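Local coordinates for protein Cow rumen GH26 endo-mannanase (Metagenome, PDB 6UEH) that hydrolyses internal beta-1,4-mannosidic bonds of mannans, probably including galactomannan, as a rumen-derived family 26 glycoside hydrolase carrying an accessory domain, at residues F205-Y210 and A235-H240; L306-L311 and H355-E360; L71-R76 and V91-T96; G316-D321 and A365-S370. All coordinates share one frame; numbering follows the deposited sequence.

Interaction 1. Residues F205-Y210 and A235-H240; sequences FDFMNY and ATASWH. With ACT (acetate ion), chain D.
The His240 imidazole meets its partners edge-on: the carboxylate of Asp206 lies at the ND1 corner and an acetate ion, probably from the crystallisation liquor, at the NE2 corner, while Met208 SD approaches obliquely. Tyr263 and His312 also meet this ring edge-to-face. The Phe207 ring has Ser238 O near its plane and Ala237 CB at a slant, CE2 to CB 3.5 Å. Phe207 O sits at the edge of the Trp239 indole, whose NE1 is bonded to a water that also serves Tyr210 O.

Strands 202-206 and 234-238 run parallel as neighbours in the TIM barrel, joined by a beta-alpha-beta crossover through helix 220-230. Phe205 N bonds to Thr236 O at 2.7 Å, and Ser238 N returns to Phe205 O at 3.1 Å. The CG of Asp206 is anti to the backbone N (chi1 -157°), and both carboxylate oxygens meet the other segment. OD1 takes His240 N on its syn lone pair at 3.1 Å. OD2 accepts His240 ND1 at 2.6 Å and Ser238 OG at 2.6 Å, from opposite faces of the carboxylate. An alanine at Asp206 would probably leave Ser238 OG without this acceptor and His240 freer to turn. Gripping both backbone N and ring ND1, the carboxylate fixes the imidazole so that NE2 is presented to the acetate, which His312 binds too.

Interaction 2. Residues L306-L311 and H355-E360; sequences LIFRPL and HNLIWE
Asn356 O accepts the N-H of Leu306 at 3.1 Å, the first bond between two adjacent parallel strands of the TIM barrel, 306-309 and 357-362. Leu357 then lies beside Phe308, both side chains pointing the same way, with CD1 3.9 Å from Phe308 CD2. Ile358 bonds through both backbone atoms: its N reaches Leu306 O at 2.8 Å, almost straight at 178°, and its O accepts Phe308 N. Trp359 shares a face of the sheet with Leu357 and offers its own ring face to the edge of Phe308, a T-shaped pair with planes 69° apart. Pro310 CG touches Trp359 CZ3 at 4.0 Å, and Pro310 CD lies over one face of the Phe308 ring, toward its rim. Glu360 N closes the series on Phe308 O at 2.9 Å, while a water joins Glu360 O to Pro310 O. The extended Glu360 side chain runs alongside Arg309, yet OE1 stays 4.4 Å from Arg309 NE, too far apart for a salt bridge. Instead OE1 bonds to Tyr447 OH, and Arg309 forms salt bridges with Glu428 and Asp386. If Glu360 is ionised, it would probably attract Arg309 only at longer range, each group being held by other polar partners.

Interaction 3. Residues L71-R76 and V91-T96; sequences LDKGGR and VPYYDT
Lys73 places its CD over one face of the Tyr93 ring, a CH-pi contact on the surface of the CBM6 beta-sandwich, between the loop after strand 59-69 and the end of edge strand 85-94. Tyr93 has the most surface buried here. Its CB points toward the loop, CG stands anti to the backbone N (chi1 179°), and Lys73 runs side by side with the ring, pointing the same way. The Lys73 chain bends at chi2 (-70°), and its CD lies 3.9 Å from the ring centroid, nearer the rim atoms CD1 and CE1. Farther out, Lys73 NZ makes a weak hydrogen bond to Tyr93 OH at 3.1 Å. Asp72 O lies at the ring's edge, 3.5 Å from Tyr93 CB. The loop takes this shape through a type I turn from Asp72 to Gly75, closed by Gly75 N on Asp72 O. A side chain at Gly75 would jam against the preceding carbonyl oxygen, and the bare CA sits 3.3 Å from Val91 O. Beyond the turn, Val91 and Arg76 form an antiparallel hydrogen-bonded pair, Arg76 N to Val91 O and Val91 N to Arg76 O, where the hairpin of strands 76-82 and 85-94 ends. The Arg76 guanidinium turns back along its own segment to a salt bridge with Asp72, and it also bonds to Tyr120 O and Gly121 O. One water completes the join between loop and strand, donating to Lys73 O at 2.7 Å and accepting from Tyr93 N at 2.8 Å.

Interaction 4. Residues G316-D321 and A365-S370; sequences GNVNTD and AWSPDS
Trp366 and Val318 cross obliquely where two loops of the TIM barrel meet, one following strand 306-309 and the other following strand 357-362, both at the C-terminal ends of their strands. The two beta carbons touch, Val318 CB to Trp366 CB at 3.6 Å, and Val318 CG2 adds a looser contact with Trp366 CB. The CG of Trp366 is anti to the carbonyl carbon (chi1 -51°); on the indole, CD1 comes within 3.6 Å of Val318 N. Its NE1 donates to Gly316 O at 2.8 Å. The donor lies in the plane of that carbonyl, but the oxygen is tilted 22° from the indole plane. The Tyr364 ring meets the indole with nearly parallel planes, while Glu315 and Asn393 also touch the Trp366 side chain. An alanine at Trp366 would keep the CB contact with Val318 but would probably leave Gly316 O without its indole donor and let the 316-318 backbone shift. On the first loop, Asn319 ND2 bonds back to Asn317 O, nearly along the C=O axis, linking the residues on either side of Val318. The second meeting point is Thr320 against Asp369, at the short 3-10 segment beginning at Pro368, whose first turn is closed by Ser370 N on Ser367 O. These side chains meet at a slant, with Thr320 CG2 3.8 Å from Asp369 CB. The other branch, OG1, is bridged to the carboxylate: a single water lies 2.8 Å from Thr320 OG1 and 2.7 Å from Asp369 OD2.

In the fold
From the N terminus, interaction 3 comes first and closes a loop of only 14 residues, a hairpin within the CBM6 region; interaction 1, in the family 26 region, follows in series, joining two consecutive barrel strands across one helix. Interaction 2 opens only after it has closed, and the two touch directly because strands 234-238 and 306-309 are neighbours in the parallel sheet. Interaction 4 crosses interaction 2: its segments alternate along the chain with those of 2, so the same pair of strands is tied again through the loops that follow them. Interactions 3 and 4, although in different domains, approach to about 10 Å between nearest atoms.

Interaction 1. Residues F205-Y210 and A235-H240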
# COMPACT_ATOMS: atom_id res chain seq x y z
N PHE A 205 12.08 -8.97 9.13
CA PHE A 205 12.14 -10.07 10.08
C PHE A 205 10.73 -10.52 10.46
O PHE A 205 9.74 -9.99 9.95
CB PHE A 205 12.91 -9.66 11.34
CG PHE A 205 14.31 -9.15 11.07
CD1 PHE A 205 14.53 -7.81 10.78
CD2 PHE A 205 15.39 -10.01 11.14
CE1 PHE A 205 15.81 -7.34 10.55
CE2 PHE A 205 16.68 -9.54 10.90
CZ PHE A 205 16.89 -8.21 10.61
N ASP A 206 10.64 -11.49 11.37
CA ASP A 206 9.35 -11.96 11.86
C ASP A 206 9.52 -12.64 13.22
O ASP A 206 10.43 -13.44 13.41
CB ASP A 206 8.70 -12.93 10.87
CG ASP A 206 7.19 -13.01 11.04
OD1 ASP A 206 6.73 -13.52 12.09
OD2 ASP A 206 6.46 -12.57 10.12
N PHE A 207 8.62 -12.32 14.16
CA PHE A 207 8.73 -12.82 15.52
C PHE A 207 7.79 -13.98 15.83
O PHE A 207 7.50 -14.25 16.99
CB PHE A 207 8.48 -11.68 16.52
CG PHE A 207 9.58 -10.66 16.57
CD1 PHE A 207 10.70 -10.88 17.35
CD2 PHE A 207 9.50 -9.50 15.83
CE1 PHE A 207 11.72 -9.95 17.39
CE2 PHE A 207 10.52 -8.57 15.87
CZ PHE A 207 11.63 -8.79 16.65
N MET A 208 7.33 -14.67 14.79
CA MET A 208 6.31 -15.70 14.95
C MET A 208 6.73 -16.86 15.86
O MET A 208 5.90 -17.46 16.53
CB MET A 208 5.90 -16.25 13.58
CG MET A 208 7.06 -16.81 12.77
SD MET A 208 6.58 -17.22 11.08
CE MET A 208 5.33 -18.46 11.39
N ASN A 209 8.03 -17.17 15.89
CA ASN A 209 8.49 -18.35 16.62
C ASN A 209 8.68 -18.11 18.12
O ASN A 209 8.98 -19.05 18.86
CB ASN A 209 9.79 -18.87 16.00
CG ASN A 209 9.55 -19.53 14.66
OD1 ASN A 209 8.57 -20.25 14.48
ND2 ASN A 209 10.44 -19.27 13.70
N TYR A 210 8.49 -16.88 18.56
CA TYR A 210 8.47 -16.58 19.98
C TYR A 210 7.03 -16.65 20.49
O TYR A 210 6.49 -15.65 20.97
CB TYR A 210 9.06 -15.20 20.27
CG TYR A 210 10.49 -15.00 19.81
CD1 TYR A 210 11.56 -15.32 20.64
CD2 TYR A 210 10.77 -14.46 18.56
CE1 TYR A 210 12.87 -15.12 20.23
CE2 TYR A 210 12.07 -14.25 18.14
CZ TYR A 210 13.12 -14.59 18.98
OH TYR A 210 14.41 -14.39 18.55
N ALA A 235 15.59 -1.97 10.27
CA ALA A 235 14.87 -3.21 10.50
C ALA A 235 13.35 -3.02 10.45
O ALA A 235 12.82 -2.06 11.00
CB ALA A 235 15.27 -3.82 11.84
N THR A 236 12.67 -3.94 9.77
CA THR A 236 11.22 -4.03 9.85
C THR A 236 10.84 -5.46 10.23
O THR A 236 11.59 -6.40 9.96
CB THR A 236 10.53 -3.63 8.52
OG1 THR A 236 9.11 -3.60 8.70
CG2 THR A 236 10.87 -4.61 7.40
N ALA A 237 9.69 -5.63 10.88
CA ALA A 237 9.29 -6.97 11.28
C ALA A 237 7.78 -7.16 11.33
O ALA A 237 7.04 -6.30 11.82
CB ALA A 237 9.90 -7.31 12.64
N SER A 238 7.33 -8.30 10.82
CA SER A 238 5.94 -8.72 10.95
C SER A 238 5.82 -9.71 12.10
O SER A 238 6.81 -10.01 12.78
CB SER A 238 5.43 -9.32 9.63
OG SER A 238 6.36 -10.23 9.08
N TRP A 239 4.62 -10.24 12.31
CA TRP A 239 4.37 -11.11 13.45
C TRP A 239 3.29 -12.14 13.12
O TRP A 239 2.13 -11.96 13.46
CB TRP A 239 3.94 -10.26 14.66
CG TRP A 239 3.77 -11.00 15.95
CD1 TRP A 239 4.48 -12.10 16.38
CD2 TRP A 239 2.83 -10.71 16.99
NE1 TRP A 239 4.03 -12.49 17.62
CE2 TRP A 239 3.02 -11.66 18.01
CE3 TRP A 239 1.84 -9.73 17.15
CZ2 TRP A 239 2.25 -11.66 19.18
CZ3 TRP A 239 1.08 -9.73 18.31
CH2 TRP A 239 1.29 -10.69 19.31
N HIS A 240 3.69 -13.21 12.44
CA HIS A 240 2.75 -14.27 12.05
C HIS A 240 2.35 -15.14 13.23
O HIS A 240 2.57 -16.36 13.22
CB HIS A 240 3.36 -15.15 10.95
CG HIS A 240 3.36 -14.51 9.59
ND1 HIS A 240 4.27 -13.55 9.22
CD2 HIS A 240 2.56 -14.71 8.51
CE1 HIS A 240 4.03 -13.18 7.97
NE2 HIS A 240 3.00 -13.87 7.52
C ACT D . 2.89 -13.08 4.36
O ACT D . 2.33 -14.02 4.97
OXT ACT D . 2.99 -12.00 4.99
CH3 ACT D . 3.42 -13.25 2.97
O HOH W 1 3.13 -18.38 15.94
O HOH W 2 4.34 -14.04 20.36

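Interaction 2. Residues L306-L311 and H355-E360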
# COMPACT_ATOMS: atom_id res chain seq x y z
N LEU A 306 12.48 -0.10 15.43
CA LEU A 306 11.92 -1.13 14.55
C LEU A 306 10.66 -0.65 13.84
O LEU A 306 9.75 -0.12 14.47
CB LEU A 306 11.61 -2.40 15.36
CG LEU A 306 11.01 -3.59 14.62
CD1 LEU A 306 12.03 -4.20 13.67
CD2 LEU A 306 10.49 -4.63 15.62
N ILE A 307 10.62 -0.83 12.52
CA ILE A 307 9.37 -0.63 11.79
C ILE A 307 8.51 -1.87 12.02
O ILE A 307 8.67 -2.89 11.35
CB ILE A 307 9.61 -0.41 10.29
CG1 ILE A 307 10.55 0.78 10.07
CG2 ILE A 307 8.28 -0.18 9.57
CD1 ILE A 307 11.00 0.96 8.63
N PHE A 308 7.61 -1.78 13.00
CA PHE A 308 6.84 -2.92 13.45
C PHE A 308 5.51 -3.01 12.71
O PHE A 308 4.70 -2.08 12.75
CB PHE A 308 6.61 -2.82 14.97
CG PHE A 308 5.99 -4.05 15.57
CD1 PHE A 308 6.44 -5.31 15.22
CD2 PHE A 308 4.99 -3.94 16.52
CE1 PHE A 308 5.87 -6.45 15.78
CE2 PHE A 308 4.42 -5.07 17.09
CZ PHE A 308 4.86 -6.32 16.72
N ARG A 309 5.30 -4.13 12.02
CA ARG A 309 4.11 -4.32 11.19
C ARG A 309 3.30 -5.54 11.66
O ARG A 309 3.25 -6.56 10.99
CB ARG A 309 4.52 -4.48 9.72
CG ARG A 309 3.36 -4.43 8.73
CD ARG A 309 3.89 -4.39 7.29
NE ARG A 309 4.76 -5.52 6.99
CZ ARG A 309 4.40 -6.58 6.27
NH1 ARG A 309 3.17 -6.65 5.77
NH2 ARG A 309 5.26 -7.56 6.05
N PRO A 310 2.65 -5.42 12.83
CA PRO A 310 1.85 -6.53 13.34
C PRO A 310 0.49 -6.55 12.66
O PRO A 310 0.15 -5.57 11.98
CB PRO A 310 1.71 -6.20 14.82
CG PRO A 310 1.65 -4.71 14.84
CD PRO A 310 2.56 -4.23 13.71
N LEU A 311 -0.27 -7.63 12.83
CA LEU A 311 -1.67 -7.68 12.40
C LEU A 311 -1.82 -7.23 10.96
O LEU A 311 -2.70 -6.43 10.64
CB LEU A 311 -2.53 -6.81 13.33
CG LEU A 311 -2.48 -7.18 14.81
CD1 LEU A 311 -3.08 -6.08 15.67
CD2 LEU A 311 -3.20 -8.49 15.05
N HIS A 355 8.47 1.88 23.39
CA HIS A 355 8.30 3.12 22.63
C HIS A 355 9.28 3.23 21.48
O HIS A 355 9.42 4.30 20.88
CB HIS A 355 8.45 4.32 23.57
CG HIS A 355 7.59 4.24 24.79
ND1 HIS A 355 6.22 4.43 24.75
CD2 HIS A 355 7.90 3.98 26.08
CE1 HIS A 355 5.73 4.30 25.97
NE2 HIS A 355 6.72 4.02 26.80
N ASN A 356 9.95 2.13 21.16
CA ASN A 356 10.95 2.10 20.10
C ASN A 356 10.38 1.65 18.77
O ASN A 356 11.12 1.29 17.86
CB ASN A 356 12.11 1.19 20.50
CG ASN A 356 11.65 -0.24 20.75
OD1 ASN A 356 10.55 -0.48 21.24
ND2 ASN A 356 12.51 -1.21 20.42
N LEU A 357 9.06 1.66 18.65
CA LEU A 357 8.38 1.08 17.50
C LEU A 357 7.80 2.12 16.56
O LEU A 357 7.22 3.12 16.99
CB LEU A 357 7.26 0.15 17.97
CG LEU A 357 7.65 -0.92 19.00
CD1 LEU A 357 6.43 -1.72 19.42
CD2 LEU A 357 8.74 -1.83 18.45
N ILE A 358 7.98 1.88 15.27
CA ILE A 358 7.29 2.64 14.23
C ILE A 358 6.16 1.78 13.70
O ILE A 358 6.39 0.81 12.99
CB ILE A 358 8.24 3.06 13.09
CG1 ILE A 358 9.39 3.91 13.64
CG2 ILE A 358 7.48 3.81 12.01
CD1 ILE A 358 10.35 4.39 12.58
N TRP A 359 4.93 2.13 14.07
CA TRP A 359 3.79 1.27 13.80
C TRP A 359 3.32 1.38 12.35
O TRP A 359 2.77 2.40 11.93
CB TRP A 359 2.64 1.62 14.75
CG TRP A 359 2.95 1.34 16.19
CD1 TRP A 359 3.69 2.12 17.04
CD2 TRP A 359 2.55 0.20 16.95
NE1 TRP A 359 3.76 1.53 18.28
CE2 TRP A 359 3.07 0.35 18.25
CE3 TRP A 359 1.79 -0.94 16.66
CZ2 TRP A 359 2.86 -0.59 19.26
CZ3 TRP A 359 1.58 -1.88 17.66
CH2 TRP A 359 2.11 -1.69 18.94
N GLU A 360 3.54 0.31 11.59
CA GLU A 360 3.10 0.26 10.20
C GLU A 360 1.89 -0.65 10.04
O GLU A 360 1.93 -1.83 10.39
CB GLU A 360 4.23 -0.23 9.28
CG GLU A 360 3.83 -0.29 7.81
CD GLU A 360 5.00 -0.57 6.89
OE1 GLU A 360 5.95 -1.25 7.33
OE2 GLU A 360 4.97 -0.10 5.73
O HOH W 3 0.11 -4.13 9.65

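Interaction 3. Residues L71-R76 and V91-T96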
# COMPACT_ATOMS: atom_id res chain seq x y z
N LEU A 71 -28.65 10.51 -13.54
CA LEU A 71 -29.34 9.22 -13.65
C LEU A 71 -29.44 8.51 -12.30
O LEU A 71 -30.48 7.94 -11.97
CB LEU A 71 -28.64 8.32 -14.67
CG LEU A 71 -29.39 7.03 -15.00
CD1 LEU A 71 -30.77 7.36 -15.57
CD2 LEU A 71 -28.59 6.16 -15.96
N ASP A 72 -28.36 8.54 -11.53
CA ASP A 72 -28.30 7.84 -10.25
C ASP A 72 -28.08 8.80 -9.08
O ASP A 72 -27.06 9.49 -9.02
CB ASP A 72 -27.19 6.79 -10.26
CG ASP A 72 -27.43 5.69 -11.28
OD1 ASP A 72 -28.61 5.33 -11.50
OD2 ASP A 72 -26.45 5.20 -11.87
N LYS A 73 -29.04 8.84 -8.16
CA LYS A 73 -28.94 9.68 -6.97
C LYS A 73 -27.75 9.28 -6.09
O LYS A 73 -27.15 10.12 -5.41
CB LYS A 73 -30.22 9.61 -6.13
CG LYS A 73 -31.50 9.95 -6.88
CD LYS A 73 -31.60 11.43 -7.22
CE LYS A 73 -32.96 11.76 -7.81
NZ LYS A 73 -33.07 13.17 -8.27
N GLY A 74 -27.41 7.99 -6.11
CA GLY A 74 -26.35 7.48 -5.26
C GLY A 74 -24.98 7.51 -5.91
O GLY A 74 -24.01 7.01 -5.34
N GLY A 75 -24.89 8.10 -7.10
CA GLY A 75 -23.64 8.17 -7.83
C GLY A 75 -23.54 7.09 -8.89
O GLY A 75 -24.22 6.07 -8.81
N ARG A 76 -22.68 7.31 -9.88
CA ARG A 76 -22.55 6.37 -10.99
C ARG A 76 -21.10 6.25 -11.45
O ARG A 76 -20.43 7.25 -11.67
CB ARG A 76 -23.44 6.80 -12.16
CG ARG A 76 -23.49 5.81 -13.32
CD ARG A 76 -24.56 6.19 -14.33
NE ARG A 76 -24.67 5.21 -15.41
CZ ARG A 76 -25.46 4.15 -15.38
NH1 ARG A 76 -26.22 3.92 -14.32
NH2 ARG A 76 -25.49 3.31 -16.40
N VAL A 91 -18.81 9.19 -10.02
CA VAL A 91 -19.31 10.56 -10.07
C VAL A 91 -20.64 10.65 -9.34
O VAL A 91 -21.61 9.99 -9.72
CB VAL A 91 -19.48 11.06 -11.52
CG1 VAL A 91 -20.13 12.43 -11.54
CG2 VAL A 91 -18.13 11.10 -12.22
N PRO A 92 -20.69 11.46 -8.27
CA PRO A 92 -21.92 11.63 -7.49
C PRO A 92 -23.05 12.23 -8.31
O PRO A 92 -22.83 12.70 -9.43
CB PRO A 92 -21.50 12.60 -6.37
CG PRO A 92 -20.01 12.45 -6.28
CD PRO A 92 -19.55 12.19 -7.68
N TYR A 93 -24.26 12.22 -7.76
CA TYR A 93 -25.38 12.91 -8.38
C TYR A 93 -25.10 14.40 -8.43
O TYR A 93 -24.99 15.06 -7.39
CB TYR A 93 -26.68 12.63 -7.62
CG TYR A 93 -27.90 13.33 -8.18
CD1 TYR A 93 -28.63 12.77 -9.22
CD2 TYR A 93 -28.32 14.55 -7.66
CE1 TYR A 93 -29.74 13.40 -9.73
CE2 TYR A 93 -29.44 15.18 -8.17
CZ TYR A 93 -30.14 14.61 -9.20
OH TYR A 93 -31.26 15.24 -9.71
N TYR A 94 -24.96 14.93 -9.64
CA TYR A 94 -24.76 16.36 -9.85
C TYR A 94 -25.82 16.89 -10.80
O TYR A 94 -25.81 16.56 -11.99
CB TYR A 94 -23.37 16.65 -10.44
CG TYR A 94 -22.20 16.41 -9.50
CD1 TYR A 94 -22.29 16.73 -8.15
CD2 TYR A 94 -21.01 15.88 -9.98
CE1 TYR A 94 -21.22 16.51 -7.30
CE2 TYR A 94 -19.94 15.67 -9.14
CZ TYR A 94 -20.04 15.98 -7.81
OH TYR A 94 -18.97 15.77 -6.98
N ASP A 95 -26.74 17.70 -10.30
CA ASP A 95 -27.81 18.24 -11.13
C ASP A 95 -27.45 19.63 -11.66
O ASP A 95 -28.24 20.28 -12.35
CB ASP A 95 -29.13 18.29 -10.35
CG ASP A 95 -29.14 19.34 -9.24
OD1 ASP A 95 -28.05 19.82 -8.85
OD2 ASP A 95 -30.24 19.66 -8.75
N THR A 96 -26.24 20.06 -11.32
CA THR A 96 -25.69 21.34 -11.74
C THR A 96 -24.26 21.10 -12.20
O THR A 96 -23.61 20.17 -11.71
CB THR A 96 -25.72 22.37 -10.59
OG1 THR A 96 -27.03 22.39 -10.00
CG2 THR A 96 -25.39 23.77 -11.09
O HOH W 4 -24.63 11.11 -5.23

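Interaction 4. Residues G316-D321 and A365-S370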
# COMPACT_ATOMS: atom_id res chain seq x y z
N GLY A 316 -7.49 -8.52 3.69
CA GLY A 316 -7.36 -9.59 2.71
C GLY A 316 -8.08 -9.19 1.43
O GLY A 316 -7.82 -8.11 0.89
N ASN A 317 -8.97 -10.04 0.96
CA ASN A 317 -9.80 -9.70 -0.19
C ASN A 317 -10.97 -8.81 0.25
O ASN A 317 -11.37 -8.85 1.41
CB ASN A 317 -10.31 -10.96 -0.89
CG ASN A 317 -9.21 -11.67 -1.65
OD1 ASN A 317 -8.47 -11.05 -2.42
ND2 ASN A 317 -9.09 -12.97 -1.44
N VAL A 318 -11.49 -8.02 -0.69
CA VAL A 318 -12.44 -6.95 -0.38
C VAL A 318 -13.60 -7.37 0.53
O VAL A 318 -14.38 -8.27 0.20
CB VAL A 318 -13.02 -6.33 -1.68
CG1 VAL A 318 -13.53 -7.42 -2.63
CG2 VAL A 318 -14.11 -5.33 -1.36
N ASN A 319 -13.69 -6.71 1.68
CA ASN A 319 -14.73 -6.95 2.67
C ASN A 319 -14.62 -5.99 3.84
O ASN A 319 -13.62 -5.28 3.98
CB ASN A 319 -14.67 -8.39 3.20
CG ASN A 319 -13.63 -8.55 4.30
OD1 ASN A 319 -13.96 -8.50 5.48
ND2 ASN A 319 -12.38 -8.73 3.91
N THR A 320 -15.64 -5.97 4.69
CA THR A 320 -15.56 -5.28 5.98
C THR A 320 -16.12 -6.16 7.09
O THR A 320 -15.97 -5.86 8.27
CB THR A 320 -16.32 -3.94 5.97
OG1 THR A 320 -17.64 -4.13 5.44
CG2 THR A 320 -15.58 -2.90 5.13
N ASP A 321 -16.77 -7.26 6.70
CA ASP A 321 -17.43 -8.13 7.67
C ASP A 321 -16.55 -9.32 8.08
O ASP A 321 -16.95 -10.11 8.94
CB ASP A 321 -18.76 -8.63 7.10
CG ASP A 321 -18.60 -9.53 5.89
OD1 ASP A 321 -17.51 -9.51 5.27
OD2 ASP A 321 -19.56 -10.25 5.56
N ALA A 365 -6.68 -1.20 -1.25
CA ALA A 365 -7.36 -0.15 -1.99
C ALA A 365 -8.45 -0.71 -2.88
O ALA A 365 -8.73 -0.16 -3.95
CB ALA A 365 -6.36 0.65 -2.81
N TRP A 366 -9.08 -1.80 -2.44
CA TRP A 366 -10.12 -2.45 -3.23
C TRP A 366 -11.32 -1.53 -3.46
O TRP A 366 -11.87 -1.48 -4.56
CB TRP A 366 -10.60 -3.74 -2.55
CG TRP A 366 -9.51 -4.68 -2.15
CD1 TRP A 366 -9.28 -5.19 -0.90
CD2 TRP A 366 -8.50 -5.24 -3.00
NE1 TRP A 366 -8.19 -6.02 -0.92
CE2 TRP A 366 -7.70 -6.07 -2.20
CE3 TRP A 366 -8.20 -5.12 -4.36
CZ2 TRP A 366 -6.61 -6.78 -2.71
CZ3 TRP A 366 -7.12 -5.82 -4.87
CH2 TRP A 366 -6.34 -6.64 -4.04
N SER A 367 -11.71 -0.81 -2.41
CA SER A 367 -12.88 0.05 -2.45
C SER A 367 -12.72 1.14 -1.41
O SER A 367 -11.79 1.08 -0.60
CB SER A 367 -14.15 -0.77 -2.20
OG SER A 367 -14.24 -1.16 -0.84
N PRO A 368 -13.60 2.16 -1.42
CA PRO A 368 -13.54 3.17 -0.35
C PRO A 368 -13.67 2.57 1.05
O PRO A 368 -13.11 3.12 2.00
CB PRO A 368 -14.73 4.07 -0.67
CG PRO A 368 -14.88 3.98 -2.14
CD PRO A 368 -14.51 2.57 -2.51
N ASP A 369 -14.39 1.45 1.18
CA ASP A 369 -14.60 0.81 2.47
C ASP A 369 -13.32 0.19 3.04
O ASP A 369 -13.28 -0.21 4.21
CB ASP A 369 -15.68 -0.26 2.37
CG ASP A 369 -17.08 0.32 2.25
OD1 ASP A 369 -17.25 1.52 2.58
OD2 ASP A 369 -18.00 -0.41 1.84
N SER A 370 -12.28 0.10 2.22
CA SER A 370 -11.00 -0.44 2.67
C SER A 370 -10.40 0.41 3.79
O SER A 370 -9.56 -0.07 4.55
CB SER A 370 -10.02 -0.54 1.50
OG SER A 370 -10.41 -1.54 0.59
O HOH W 5 -13.32 -3.01 1.40
O HOH W 6 -18.02 -2.86 2.97